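Side-chain contacts in ABC transporter sugar binding protein (Xanthomonas axonopodis pv. citri, PDB 3UOR), which probably binds maltose or a related sugar in the periplasm and delivers it to an ABC transporter for import: residues Arg33-Gly38 with His71-Thr76; Leu83-Gln88 with Asp315-Leu320; Arg270-Arg275 with Gly282-Ala287; Ala331-His334 with Gly338-Pro341; Thr388-Arg393 with Val402-Gln407. All blocks are in the same frame, centred on the assembly; numbering follows the deposited sequence.

How the interactions relate
Interaction 1 closes the first loop: 33-38 on strand 30-36 meets 71-76 on helix 67-79, two elements of the sheet lobe that holds the N terminus. The chain then enters strand 86-90, where interaction 2 opens a far longer loop and closes it more than 200 residues later on helix 314-324. Interaction 3, between helix 267-275 and strand 284-287, is nested inside that loop, and both contacts reach the same mixed sheet. Interactions 4 and 5 follow in series, one around the end of helix 327-337, the other between two consecutive C-terminal helices. Interactions 1 and 2 touch where Arg33 N meets Asp85 OD1; Arg270 brings interaction 3 beside interaction 4.

Interaction 1: Arg33-Gly38 with His71-Thr76; sequences RFWAMG and HEKLLT
Trp35 meets Leu74 and Lys73 with CZ3, CE3 and CH2 of its six-membered ring. Trp35 CZ3 lies 3.6 Å from Leu74 CD2, and the same methyl is 3.7 Å from Trp35 CE3, so one branch of the leucine does all the touching on that side. Next to it, Trp35 CZ3 stands 3.8 Å from Lys73 CG, while Trp35 CH2 has Lys73 CE at 4.1 Å. Both neighbours come in obliquely to the indole. The extended lysine chain crosses it at about a right angle, whereas the leucine slides past it in the opposite direction. Lys73 reaches that position with CG anti to the backbone N (chi1 179°) and the rest of the chain stretched out. Lys73 NZ ends 5.4 Å from the centroid of the Trp35 six-membered ring, too long for more than a weak cation-pi attraction; the contact is essentially apolar. Ile65 touches both Trp35 and Lys73, and Pro84, Gln63 and Ala77 also pack on the tryptophan. Leu74, for its part, rests on Cys87 and Leu89 of strand 86-90. The surrounding topology is beta-alpha-beta: helix 67-79 links strand 58-64 to strand 86-90, and between those two parallel neighbours runs strand 30-36, which Trp35 connects to the helix.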
# COMPACT_ATOMS: atom_id res chain seq x y z
N ARG A 33 1.37 -9.54 24.86
CA ARG A 33 2.38 -9.82 23.84
C ARG A 33 1.97 -9.26 22.48
O ARG A 33 0.94 -9.64 21.90
CB ARG A 33 2.70 -11.30 23.75
CG ARG A 33 3.45 -11.82 24.98
CD ARG A 33 3.82 -13.27 24.80
NE ARG A 33 2.67 -14.07 24.39
CZ ARG A 33 2.63 -14.82 23.29
NH1 ARG A 33 3.69 -14.90 22.48
NH2 ARG A 33 1.53 -15.51 23.00
N PHE A 34 2.81 -8.36 21.98
CA PHE A 34 2.56 -7.60 20.76
C PHE A 34 3.66 -7.92 19.74
O PHE A 34 4.82 -7.60 19.96
CB PHE A 34 2.57 -6.11 21.12
CG PHE A 34 2.41 -5.18 19.95
CD1 PHE A 34 1.89 -5.63 18.75
CD2 PHE A 34 2.76 -3.85 20.07
CE1 PHE A 34 1.74 -4.76 17.67
CE2 PHE A 34 2.61 -2.98 19.01
CZ PHE A 34 2.09 -3.44 17.80
N TRP A 35 3.28 -8.58 18.65
CA TRP A 35 4.23 -8.87 17.58
C TRP A 35 4.13 -7.83 16.47
O TRP A 35 3.04 -7.52 16.01
CB TRP A 35 3.96 -10.24 16.97
CG TRP A 35 4.24 -11.38 17.86
CD1 TRP A 35 4.63 -11.34 19.17
CD2 TRP A 35 4.16 -12.76 17.50
NE1 TRP A 35 4.79 -12.62 19.65
CE2 TRP A 35 4.51 -13.51 18.64
CE3 TRP A 35 3.82 -13.44 16.32
CZ2 TRP A 35 4.53 -14.90 18.64
CZ3 TRP A 35 3.85 -14.82 16.32
CH2 TRP A 35 4.20 -15.54 17.47
N ALA A 36 5.28 -7.30 16.05
CA ALA A 36 5.32 -6.31 14.98
C ALA A 36 6.55 -6.62 14.13
O ALA A 36 7.39 -7.42 14.54
CB ALA A 36 5.41 -4.93 15.57
N MET A 37 6.66 -6.01 12.95
CA MET A 37 7.69 -6.40 11.98
C MET A 37 8.67 -5.30 11.61
O MET A 37 8.27 -4.22 11.18
CB MET A 37 7.06 -6.91 10.70
CG MET A 37 6.37 -8.26 10.81
SD MET A 37 4.74 -8.07 11.51
CE MET A 37 4.02 -9.68 11.18
N GLY A 38 9.96 -5.58 11.74
CA GLY A 38 11.00 -4.69 11.24
C GLY A 38 11.03 -3.30 11.87
O GLY A 38 10.81 -3.15 13.08
N HIS A 71 4.77 -14.61 8.34
CA HIS A 71 3.63 -15.43 7.94
C HIS A 71 3.74 -16.89 8.41
O HIS A 71 2.75 -17.50 8.76
CB HIS A 71 3.41 -15.38 6.44
CG HIS A 71 2.06 -15.86 6.02
ND1 HIS A 71 1.75 -17.20 5.92
CD2 HIS A 71 0.93 -15.19 5.70
CE1 HIS A 71 0.49 -17.33 5.54
NE2 HIS A 71 -0.03 -16.12 5.41
N GLU A 72 4.95 -17.43 8.39
CA GLU A 72 5.17 -18.78 8.89
C GLU A 72 5.08 -18.81 10.40
O GLU A 72 4.44 -19.70 10.97
CB GLU A 72 6.54 -19.31 8.49
CG GLU A 72 6.59 -19.98 7.13
CD GLU A 72 7.92 -20.66 6.89
OE1 GLU A 72 8.35 -21.45 7.76
OE2 GLU A 72 8.53 -20.42 5.82
N LYS A 73 5.74 -17.87 11.06
CA LYS A 73 5.74 -17.88 12.51
C LYS A 73 4.31 -17.84 13.05
O LYS A 73 4.01 -18.43 14.09
CB LYS A 73 6.59 -16.73 13.07
CG LYS A 73 6.62 -16.68 14.59
CD LYS A 73 7.83 -15.94 15.13
CE LYS A 73 8.08 -16.31 16.59
NZ LYS A 73 9.35 -15.76 17.13
N LEU A 74 3.43 -17.15 12.33
CA LEU A 74 2.04 -16.97 12.76
C LEU A 74 1.20 -18.21 12.54
O LEU A 74 0.56 -18.69 13.47
CB LEU A 74 1.41 -15.77 12.05
CG LEU A 74 1.73 -14.41 12.68
CD1 LEU A 74 1.31 -13.29 11.74
CD2 LEU A 74 1.06 -14.26 14.05
N LEU A 75 1.20 -18.73 11.31
CA LEU A 75 0.55 -20.01 11.04
C LEU A 75 1.06 -21.05 12.03
O LEU A 75 0.28 -21.85 12.56
CB LEU A 75 0.83 -20.46 9.61
CG LEU A 75 0.18 -19.63 8.51
CD1 LEU A 75 0.45 -20.26 7.15
CD2 LEU A 75 -1.32 -19.51 8.75
N THR A 76 2.36 -21.03 12.27
CA THR A 76 3.00 -21.94 13.21
C THR A 76 2.52 -21.72 14.65
O THR A 76 2.09 -22.67 15.31
CB THR A 76 4.53 -21.83 13.15
OG1 THR A 76 5.01 -22.47 11.96
CG2 THR A 76 5.17 -22.46 14.38

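Interaction 2: Leu83-Gln88 with Asp315-Leu320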
# COMPACT_ATOMS: atom_id res chain seq x y z
N LEU A 83 -0.14 -17.82 19.82
CA LEU A 83 -0.32 -16.51 19.20
C LEU A 83 -0.20 -15.39 20.23
O LEU A 83 -0.59 -15.55 21.38
CB LEU A 83 -1.68 -16.41 18.52
CG LEU A 83 -1.97 -17.36 17.36
CD1 LEU A 83 -3.38 -17.12 16.83
CD2 LEU A 83 -0.93 -17.19 16.26
N PRO A 84 0.33 -14.23 19.81
CA PRO A 84 0.40 -13.09 20.72
C PRO A 84 -0.99 -12.52 20.93
O PRO A 84 -1.94 -12.98 20.29
CB PRO A 84 1.27 -12.10 19.95
CG PRO A 84 0.99 -12.42 18.52
CD PRO A 84 0.78 -13.89 18.45
N ASP A 85 -1.12 -11.54 21.81
CA ASP A 85 -2.41 -10.88 22.04
C ASP A 85 -2.69 -9.88 20.95
O ASP A 85 -3.76 -9.89 20.34
CB ASP A 85 -2.40 -10.16 23.39
CG ASP A 85 -1.98 -11.08 24.52
OD1 ASP A 85 -0.88 -10.89 25.08
OD2 ASP A 85 -2.75 -12.01 24.82
N VAL A 86 -1.73 -9.00 20.71
CA VAL A 86 -1.87 -8.00 19.67
C VAL A 86 -0.83 -8.25 18.57
O VAL A 86 0.29 -8.70 18.84
CB VAL A 86 -1.75 -6.59 20.25
CG1 VAL A 86 -1.85 -5.54 19.14
CG2 VAL A 86 -2.83 -6.39 21.30
N CYS A 87 -1.22 -7.99 17.34
CA CYS A 87 -0.33 -8.28 16.22
C CYS A 87 -0.52 -7.30 15.07
O CYS A 87 -1.65 -6.96 14.69
CB CYS A 87 -0.56 -9.71 15.73
SG CYS A 87 0.66 -10.29 14.53
N GLN A 88 0.60 -6.86 14.52
CA GLN A 88 0.61 -6.10 13.28
C GLN A 88 0.40 -7.07 12.12
O GLN A 88 1.13 -8.07 12.00
CB GLN A 88 1.96 -5.40 13.12
CG GLN A 88 2.15 -4.77 11.76
CD GLN A 88 3.56 -4.30 11.51
OE1 GLN A 88 4.43 -4.42 12.36
NE2 GLN A 88 3.79 -3.76 10.31
N ASP A 315 -9.11 -6.86 26.66
CA ASP A 315 -9.40 -5.47 26.99
C ASP A 315 -8.12 -4.65 27.16
O ASP A 315 -8.10 -3.47 26.79
CB ASP A 315 -10.29 -5.38 28.23
CG ASP A 315 -11.54 -6.25 28.11
OD1 ASP A 315 -12.28 -6.09 27.11
OD2 ASP A 315 -11.76 -7.09 29.01
N ALA A 316 -7.08 -5.25 27.72
CA ALA A 316 -5.79 -4.57 27.83
C ALA A 316 -5.29 -4.41 26.41
O ALA A 316 -4.77 -3.36 26.03
CB ALA A 316 -4.79 -5.39 28.64
N SER A 317 -5.46 -5.47 25.63
CA SER A 317 -5.04 -5.50 24.24
C SER A 317 -5.72 -4.40 23.45
O SER A 317 -5.06 -3.69 22.69
CB SER A 317 -5.34 -6.86 23.63
OG SER A 317 -4.40 -7.83 24.09
N TRP A 318 -7.03 -4.24 23.63
CA TRP A 318 -7.74 -3.18 22.94
C TRP A 318 -7.18 -1.81 23.32
O TRP A 318 -7.04 -0.94 22.47
CB TRP A 318 -9.23 -3.21 23.23
CG TRP A 318 -9.85 -1.95 22.74
CD1 TRP A 318 -10.32 -0.91 23.49
CD2 TRP A 318 -10.00 -1.55 21.37
NE1 TRP A 318 -10.78 0.10 22.67
CE2 TRP A 318 -10.59 -0.28 21.36
CE3 TRP A 318 -9.71 -2.17 20.15
CZ2 TRP A 318 -10.90 0.40 20.18
CZ3 TRP A 318 -10.01 -1.50 18.98
CH2 TRP A 318 -10.61 -0.23 19.00
N LYS A 319 -6.89 -1.59 24.60
CA LYS A 319 -6.38 -0.29 25.03
C LYS A 319 -5.09 0.07 24.30
O LYS A 319 -4.87 1.22 23.94
CB LYS A 319 -6.15 -0.24 26.55
CG LYS A 319 -7.43 -0.24 27.39
CD LYS A 319 -7.09 -0.27 28.87
CE LYS A 319 -8.33 -0.23 29.77
NZ LYS A 319 -8.80 1.17 30.00
N LEU A 320 -4.23 -0.92 24.10
CA LEU A 320 -2.99 -0.68 23.38
C LEU A 320 -3.29 -0.24 21.94
O LEU A 320 -2.64 0.67 21.41
CB LEU A 320 -2.11 -1.93 23.38
CG LEU A 320 -0.97 -1.89 22.39
CD1 LEU A 320 -0.05 -0.73 22.67
CD2 LEU A 320 -0.21 -3.20 22.42
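With chi1 at 178°, Val86 holds CG2 anti to the carbonyl carbon and beside the backbone N, and this is the methyl turned to Ser317. The serine in turn carries OG anti to its carbonyl carbon (chi1 -75°), next to its own N. The two segments belong to a lobe built as in other type II periplasmic binding proteins: parallel strand 86-90 runs beside antiparallel strand 303-307, and the chain leaving the latter folds into helix 314-324 against the sheet. Small side chains permit a close approach, with Val86 CA and Ser317 CA 6.1 Å apart. The packing is tight, Val86 CG2 sitting 3.5 Å from Ser317 CB, shorter than a usual carbon-carbon contact, and equally far from the serine's OG. No hydrogen bond crosses between the segments. The hydroxyl of Ser317 is instead bonded to His313 O, one turn earlier in the chain, and the same Ser317 OG is pressed to 3.1 Å from Asp85 CB. The carboxylate of Asp85 is held on both oxygens, OD1 by the backbone N of Arg33 and OD2 by the hydroxyl of Ser311, so it joins strand 30-36 to the loop ahead of the helix. Phe34 also packs on Val86. One turn beyond Ser317, Leu320 extends the apolar surface, its CD2 lying 4.3 Å from Val86 CG2.

Interaction 3: Arg270-Arg275 with Gly282-Ala287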
# COMPACT_ATOMS: atom_id res chain seq x y z
N ARG A 270 11.82 10.35 3.33
CA ARG A 270 13.02 10.49 4.15
C ARG A 270 14.29 10.21 3.36
O ARG A 270 15.26 10.97 3.44
CB ARG A 270 12.97 9.60 5.39
CG ARG A 270 14.04 9.95 6.42
CD ARG A 270 13.88 9.17 7.73
NE ARG A 270 12.53 9.23 8.31
CZ ARG A 270 11.80 10.33 8.47
NH1 ARG A 270 12.27 11.52 8.08
NH2 ARG A 270 10.59 10.25 9.01
N GLU A 271 14.28 9.12 2.60
CA GLU A 271 15.46 8.72 1.83
C GLU A 271 15.90 9.77 0.84
O GLU A 271 17.10 10.00 0.68
CB GLU A 271 15.20 7.39 1.14
CG GLU A 271 14.86 6.29 2.12
CD GLU A 271 15.90 6.19 3.22
OE1 GLU A 271 17.10 6.30 2.92
OE2 GLU A 271 15.51 6.00 4.39
N PHE A 272 14.95 10.41 0.17
CA PHE A 272 15.30 11.47 -0.77
C PHE A 272 15.83 12.68 -0.01
O PHE A 272 16.77 13.35 -0.45
CB PHE A 272 14.10 11.91 -1.62
CG PHE A 272 13.80 11.02 -2.79
CD1 PHE A 272 14.65 10.97 -3.88
CD2 PHE A 272 12.65 10.26 -2.83
CE1 PHE A 272 14.36 10.17 -4.97
CE2 PHE A 272 12.37 9.45 -3.92
CZ PHE A 272 13.21 9.41 -4.98
N LYS A 273 15.20 12.99 1.13
CA LYS A 273 15.65 14.11 1.94
C LYS A 273 17.13 13.95 2.27
O LYS A 273 17.91 14.89 2.15
CB LYS A 273 14.85 14.20 3.24
CG LYS A 273 13.53 14.94 3.13
CD LYS A 273 12.82 14.91 4.48
CE LYS A 273 11.45 15.59 4.47
NZ LYS A 273 10.60 15.14 5.62
N LEU A 274 17.51 12.74 2.68
CA LEU A 274 18.89 12.48 3.08
C LEU A 274 19.91 12.64 1.96
O LEU A 274 21.06 12.99 2.20
CB LEU A 274 19.01 11.07 3.66
CG LEU A 274 18.33 10.78 4.99
CD1 LEU A 274 18.70 9.38 5.43
CD2 LEU A 274 18.75 11.80 6.04
N ARG A 275 19.50 12.37 0.73
CA ARG A 275 20.44 12.34 -0.38
C ARG A 275 20.31 13.55 -1.29
O ARG A 275 21.06 13.72 -2.25
CB ARG A 275 20.28 11.03 -1.16
CG ARG A 275 20.44 9.80 -0.27
CD ARG A 275 20.13 8.52 -1.03
NE ARG A 275 20.50 7.35 -0.25
CZ ARG A 275 19.92 7.00 0.89
NH1 ARG A 275 18.95 7.75 1.39
NH2 ARG A 275 20.32 5.92 1.54
N GLY A 282 13.98 21.67 -1.99
CA GLY A 282 12.79 22.24 -2.60
C GLY A 282 12.65 22.17 -4.12
O GLY A 282 11.74 22.76 -4.68
N ASN A 283 13.55 21.46 -4.79
CA ASN A 283 13.40 21.21 -6.22
C ASN A 283 12.80 19.84 -6.55
O ASN A 283 12.82 19.40 -7.70
CB ASN A 283 14.71 21.42 -6.97
CG ASN A 283 14.99 22.89 -7.24
OD1 ASN A 283 14.35 23.51 -8.09
ND2 ASN A 283 15.93 23.46 -6.49
N TRP A 284 12.26 19.16 -5.53
CA TRP A 284 11.52 17.94 -5.77
C TRP A 284 10.33 17.88 -4.83
O TRP A 284 10.32 18.53 -3.79
CB TRP A 284 12.40 16.71 -5.58
CG TRP A 284 12.88 16.56 -4.17
CD1 TRP A 284 13.92 17.24 -3.58
CD2 TRP A 284 12.35 15.68 -3.16
NE1 TRP A 284 14.06 16.83 -2.28
CE2 TRP A 284 13.12 15.89 -1.99
CE3 TRP A 284 11.30 14.77 -3.12
CZ2 TRP A 284 12.87 15.20 -0.82
CZ3 TRP A 284 11.05 14.09 -1.95
CH2 TRP A 284 11.83 14.31 -0.81
N GLY A 285 9.32 17.10 -5.20
CA GLY A 285 8.15 16.97 -4.39
C GLY A 285 7.40 15.70 -4.67
O GLY A 285 7.91 14.83 -5.37
N THR A 286 6.20 15.61 -4.12
CA THR A 286 5.35 14.46 -4.33
C THR A 286 4.01 14.95 -4.90
O THR A 286 3.58 16.05 -4.58
CB THR A 286 5.10 13.75 -3.00
OG1 THR A 286 4.50 14.67 -2.10
CG2 THR A 286 6.41 13.28 -2.39
N ALA A 287 3.36 14.14 -5.73
CA ALA A 287 2.09 14.52 -6.33
C ALA A 287 1.21 13.29 -6.40
O ALA A 287 1.69 12.20 -6.65
CB ALA A 287 2.27 15.12 -7.76
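Phe272 packs against Trp284 mainly through a CH-pi contact made by its CB rather than its ring. That CB lies over one face of the indole, 3.7 Å from the centroid of the Trp284 six-membered ring and 23° off its normal. It is displaced toward the rim, where Phe272 CB comes within 3.4 Å of Trp284 CH2. Trp284 CG, between its backbone N and carbonyl carbon (chi1 64°), puts the indole under that CB. Between the two rings themselves the meeting is oblique, with centroids 5.3 Å apart and planes at 43°. Van der Waals contact continues onto Lys273, whose CG stands 4.0 Å from Trp284 CZ2 as the extended lysine chain crosses the indole at about a right angle. In the fold, this fastens helix 267-275 to strand 284-287, which pairs antiparallel with strand 134-150 of the main mixed sheet. Further aromatic residues surround the pair: Trp251, Phe254 and Phe148 meet the ring of Phe272, and Phe255 is edge-to-face with Trp284. Polar contacts lie around this apolar patch. The indole NE1 of Trp284 is hydrogen-bonded to Gln276 OE1, just past the helix. Within the helix, Arg275 NH1 serves two acceptors of Glu271: the backbone O at 3.0 Å, in the guanidinium plane, and the carboxylate OE1, in a 2.8 Å salt bridge that meets the oxygen on its anti side. Trp251 adds a cation-pi contact to the Arg275 guanidinium.

Interaction 4: Ala331-His334 with Gly338-Pro341; sequences ARFH and GDLP
His334 O accepts the backbone N-H of Gly338 at 2.7 Å in a bent bond, 133° at the hydrogen. This is the last helical turn closing: Gly338, the first residue to leave helical geometry and with positive phi, ends helix 327-337 as a C-terminal glycine. The chain then doubles back so that Asp339 O rests against His334, 3.3 Å from its CD2, at the ring edge and in its plane, 3.4 Å from its CB and, in a CA-H...O contact, 3.5 Å from its CA. With CG anti to the backbone N (chi1 176°), the imidazole turns its CD2 edge to the returning chain, and Pro341 CD packs against it obliquely, 4.0 Å from His334 CD2. The neighbouring Phe333 instead meets the Asp339 side chain. Its CE2 is 3.4 Å from Asp339 OD2 and 3.7 Å from Asp339 CB, ring and carboxylate planes being 58° apart. Asp339 OD2 also lies close to Glu40 OE2, a pairing of like charges that could raise the affinity of either group for a proton. Around the turn, the Phe333 ring stacks on Trp140 of strand 134-150 and touches Val43 and Leu47 of helix 39-52. Leu340 bonds through its backbone to Val142, and Pro341 O accepts Trp347 NE1 from helix 344-348.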
# COMPACT_ATOMS: atom_id res chain seq x y z
N ALA A 331 0.85 10.82 14.68
CA ALA A 331 1.73 11.89 14.22
C ALA A 331 3.18 11.59 14.61
O ALA A 331 4.11 11.81 13.82
CB ALA A 331 1.30 13.24 14.82
N ARG A 332 3.38 11.10 15.82
CA ARG A 332 4.71 10.80 16.32
C ARG A 332 5.31 9.68 15.48
O ARG A 332 6.47 9.73 15.07
CB ARG A 332 4.60 10.38 17.78
CG ARG A 332 5.73 10.77 18.69
CD ARG A 332 5.38 10.43 20.16
NE ARG A 332 4.63 11.51 20.82
CZ ARG A 332 3.57 11.34 21.61
NH1 ARG A 332 3.08 10.12 21.86
NH2 ARG A 332 2.99 12.41 22.16
N PHE A 333 4.49 8.67 15.23
CA PHE A 333 4.88 7.52 14.42
C PHE A 333 5.30 7.96 13.03
O PHE A 333 6.33 7.53 12.51
CB PHE A 333 3.71 6.55 14.32
CG PHE A 333 4.08 5.17 13.85
CD1 PHE A 333 4.96 4.39 14.57
CD2 PHE A 333 3.48 4.64 12.72
CE1 PHE A 333 5.28 3.11 14.16
CE2 PHE A 333 3.80 3.36 12.29
CZ PHE A 333 4.70 2.59 13.01
N HIS A 334 4.50 8.84 12.43
CA HIS A 334 4.83 9.38 11.11
C HIS A 334 6.15 10.16 11.16
O HIS A 334 7.00 10.04 10.26
CB HIS A 334 3.72 10.30 10.61
CG HIS A 334 4.03 10.96 9.31
ND1 HIS A 334 4.57 12.23 9.22
CD2 HIS A 334 3.88 10.54 8.03
CE1 HIS A 334 4.73 12.56 7.95
NE2 HIS A 334 4.32 11.55 7.21
N GLY A 338 7.86 7.75 9.03
CA GLY A 338 7.29 8.17 7.76
C GLY A 338 5.99 7.46 7.37
O GLY A 338 5.43 7.76 6.32
N ASP A 339 5.52 6.53 8.20
CA ASP A 339 4.30 5.77 7.90
C ASP A 339 3.07 6.65 7.97
O ASP A 339 2.94 7.47 8.87
CB ASP A 339 4.15 4.57 8.84
CG ASP A 339 5.19 3.49 8.56
OD1 ASP A 339 5.78 3.53 7.47
OD2 ASP A 339 5.43 2.62 9.42
N LEU A 340 2.19 6.49 6.99
CA LEU A 340 1.09 7.44 6.84
C LEU A 340 -0.04 7.15 7.81
O LEU A 340 -0.50 6.02 7.93
CB LEU A 340 0.54 7.43 5.42
CG LEU A 340 1.51 7.60 4.24
CD1 LEU A 340 0.70 7.40 2.96
CD2 LEU A 340 2.14 8.99 4.28
N PRO A 341 -0.51 8.18 8.51
CA PRO A 341 -1.67 7.98 9.38
C PRO A 341 -2.87 7.55 8.55
O PRO A 341 -3.04 8.03 7.43
CB PRO A 341 -1.90 9.36 9.97
CG PRO A 341 -0.51 9.97 10.02
CD PRO A 341 0.11 9.50 8.70

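Interaction 5: Thr388-Arg393 with Val402-Gln407; sequences TERVVR and VQELDQ
Arg390 reaches across to Glu404 with just the end of its guanidinium. From CB outward, its aliphatic carbons make no contact with 402-407; they carry the chain away from helix 377-394 with bends at chi2 and chi3, the latter turned to 57°. The first polar atom, NE, is hydrogen-bonded to Gln396 OE1, which fixes one corner of the group. Next along, Arg390 CZ lies 3.7 Å from Glu404 OE2. At the tip, Arg390 NH2 forms a salt bridge of 2.6 Å to Glu404 OE2, with Glu404 OE1 further off at 3.3 Å. The two flat groups are nearly parallel, planes 16° apart, yet the oxygen approaches the guanidinium obliquely. Helices 377-394 and 398-412 follow each other in the chain through a short turn that contains Gln396, so the bridge spans two consecutive helices near the C-terminal end of the model. Glu404 comes from the opposite direction with CG anti to its backbone N (chi1 175°) and its chain extended. Its OE1 accepts the NE2 of the same Gln396, so one amide contacts both charged partners and probably orients them. Away from the bridge, the helices also pack side chain on side chain, Val391 against His398 and Ala401, Leu405 against Met384. On the other helix face, Asp406 makes a salt bridge with Arg219.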
# COMPACT_ATOMS: atom_id res chain seq x y z
N THR A 388 2.78 -9.02 -17.20
CA THR A 388 2.96 -7.66 -17.72
C THR A 388 4.42 -7.41 -18.14
O THR A 388 4.68 -6.72 -19.11
CB THR A 388 2.48 -6.58 -16.73
OG1 THR A 388 3.25 -6.67 -15.52
CG2 THR A 388 1.02 -6.78 -16.41
N GLU A 389 5.36 -7.98 -17.40
CA GLU A 389 6.75 -7.82 -17.78
C GLU A 389 7.00 -8.50 -19.13
O GLU A 389 7.83 -8.05 -19.93
CB GLU A 389 7.66 -8.41 -16.72
CG GLU A 389 9.13 -8.31 -17.04
CD GLU A 389 9.98 -8.88 -15.93
OE1 GLU A 389 9.48 -9.77 -15.20
OE2 GLU A 389 11.14 -8.46 -15.79
N ARG A 390 6.25 -9.55 -19.42
CA ARG A 390 6.38 -10.24 -20.70
C ARG A 390 5.80 -9.38 -21.82
O ARG A 390 6.35 -9.31 -22.91
CB ARG A 390 5.67 -11.58 -20.67
CG ARG A 390 6.34 -12.65 -21.49
CD ARG A 390 6.13 -14.00 -20.81
NE ARG A 390 4.71 -14.26 -20.64
CZ ARG A 390 4.17 -14.86 -19.59
NH1 ARG A 390 4.93 -15.28 -18.58
NH2 ARG A 390 2.85 -15.05 -19.55
N VAL A 391 4.68 -8.73 -21.53
CA VAL A 391 4.09 -7.79 -22.45
C VAL A 391 5.07 -6.66 -22.75
O VAL A 391 5.30 -6.33 -23.92
CB VAL A 391 2.79 -7.21 -21.88
CG1 VAL A 391 2.40 -5.93 -22.63
CG2 VAL A 391 1.70 -8.25 -21.94
N VAL A 392 5.65 -6.08 -21.70
CA VAL A 392 6.60 -4.97 -21.89
C VAL A 392 7.89 -5.39 -22.61
O VAL A 392 8.32 -4.73 -23.55
CB VAL A 392 6.98 -4.30 -20.57
CG1 VAL A 392 7.98 -3.20 -20.83
CG2 VAL A 392 5.72 -3.74 -19.86
N ARG A 393 8.51 -6.46 -22.15
CA ARG A 393 9.80 -6.86 -22.69
C ARG A 393 9.66 -7.68 -23.96
O ARG A 393 10.31 -7.39 -24.94
CB ARG A 393 10.61 -7.64 -21.65
CG ARG A 393 10.96 -6.84 -20.40
CD ARG A 393 12.03 -7.56 -19.57
NE ARG A 393 13.06 -6.61 -19.15
CZ ARG A 393 13.39 -6.39 -17.88
NH1 ARG A 393 12.79 -7.06 -16.92
NH2 ARG A 393 14.33 -5.51 -17.57
N VAL A 402 -3.96 -11.02 -21.28
CA VAL A 402 -5.08 -11.05 -20.34
C VAL A 402 -5.81 -12.41 -20.34
O VAL A 402 -6.33 -12.87 -19.32
CB VAL A 402 -6.06 -9.87 -20.57
CG1 VAL A 402 -5.31 -8.53 -20.45
CG2 VAL A 402 -6.71 -9.97 -21.95
N GLN A 403 -5.82 -13.06 -21.49
CA GLN A 403 -6.40 -14.39 -21.60
C GLN A 403 -5.62 -15.37 -20.73
O GLN A 403 -6.18 -16.18 -19.98
CB GLN A 403 -6.34 -14.85 -23.07
CG GLN A 403 -6.90 -16.24 -23.32
CD GLN A 403 -8.22 -16.20 -24.07
OE1 GLN A 403 -8.55 -15.20 -24.71
NE2 GLN A 403 -8.98 -17.29 -23.98
N GLU A 404 -4.30 -15.28 -20.86
CA GLU A 404 -3.40 -16.16 -20.14
C GLU A 404 -3.47 -15.86 -18.64
O GLU A 404 -3.50 -16.77 -17.83
CB GLU A 404 -1.98 -15.97 -20.66
CG GLU A 404 -0.95 -16.75 -19.89
CD GLU A 404 0.45 -16.72 -20.51
OE1 GLU A 404 0.63 -16.21 -21.65
OE2 GLU A 404 1.37 -17.22 -19.84
N LEU A 405 -3.49 -14.57 -18.29
CA LEU A 405 -3.57 -14.18 -16.88
C LEU A 405 -4.83 -14.74 -16.24
O LEU A 405 -4.75 -15.39 -15.20
CB LEU A 405 -3.50 -12.66 -16.71
CG LEU A 405 -3.50 -12.08 -15.30
CD1 LEU A 405 -2.44 -12.73 -14.40
CD2 LEU A 405 -3.25 -10.58 -15.39
N ASP A 406 -5.98 -14.52 -16.86
CA ASP A 406 -7.22 -15.15 -16.39
C ASP A 406 -7.13 -16.68 -16.23
O ASP A 406 -7.66 -17.23 -15.25
CB ASP A 406 -8.43 -14.76 -17.26
CG ASP A 406 -9.09 -13.46 -16.78
OD1 ASP A 406 -8.74 -12.98 -15.68
OD2 ASP A 406 -9.98 -12.93 -17.49
N GLN A 407 -6.48 -17.36 -17.17
CA GLN A 407 -6.28 -18.80 -17.04
C GLN A 407 -5.50 -19.10 -15.78
O GLN A 407 -5.90 -19.97 -15.02
CB GLN A 407 -5.54 -19.41 -18.24
CG GLN A 407 -6.33 -19.48 -19.52
CD GLN A 407 -5.55 -20.17 -20.64
OE1 GLN A 407 -5.43 -19.65 -21.76
NE2 GLN A 407 -5.00 -21.35 -20.33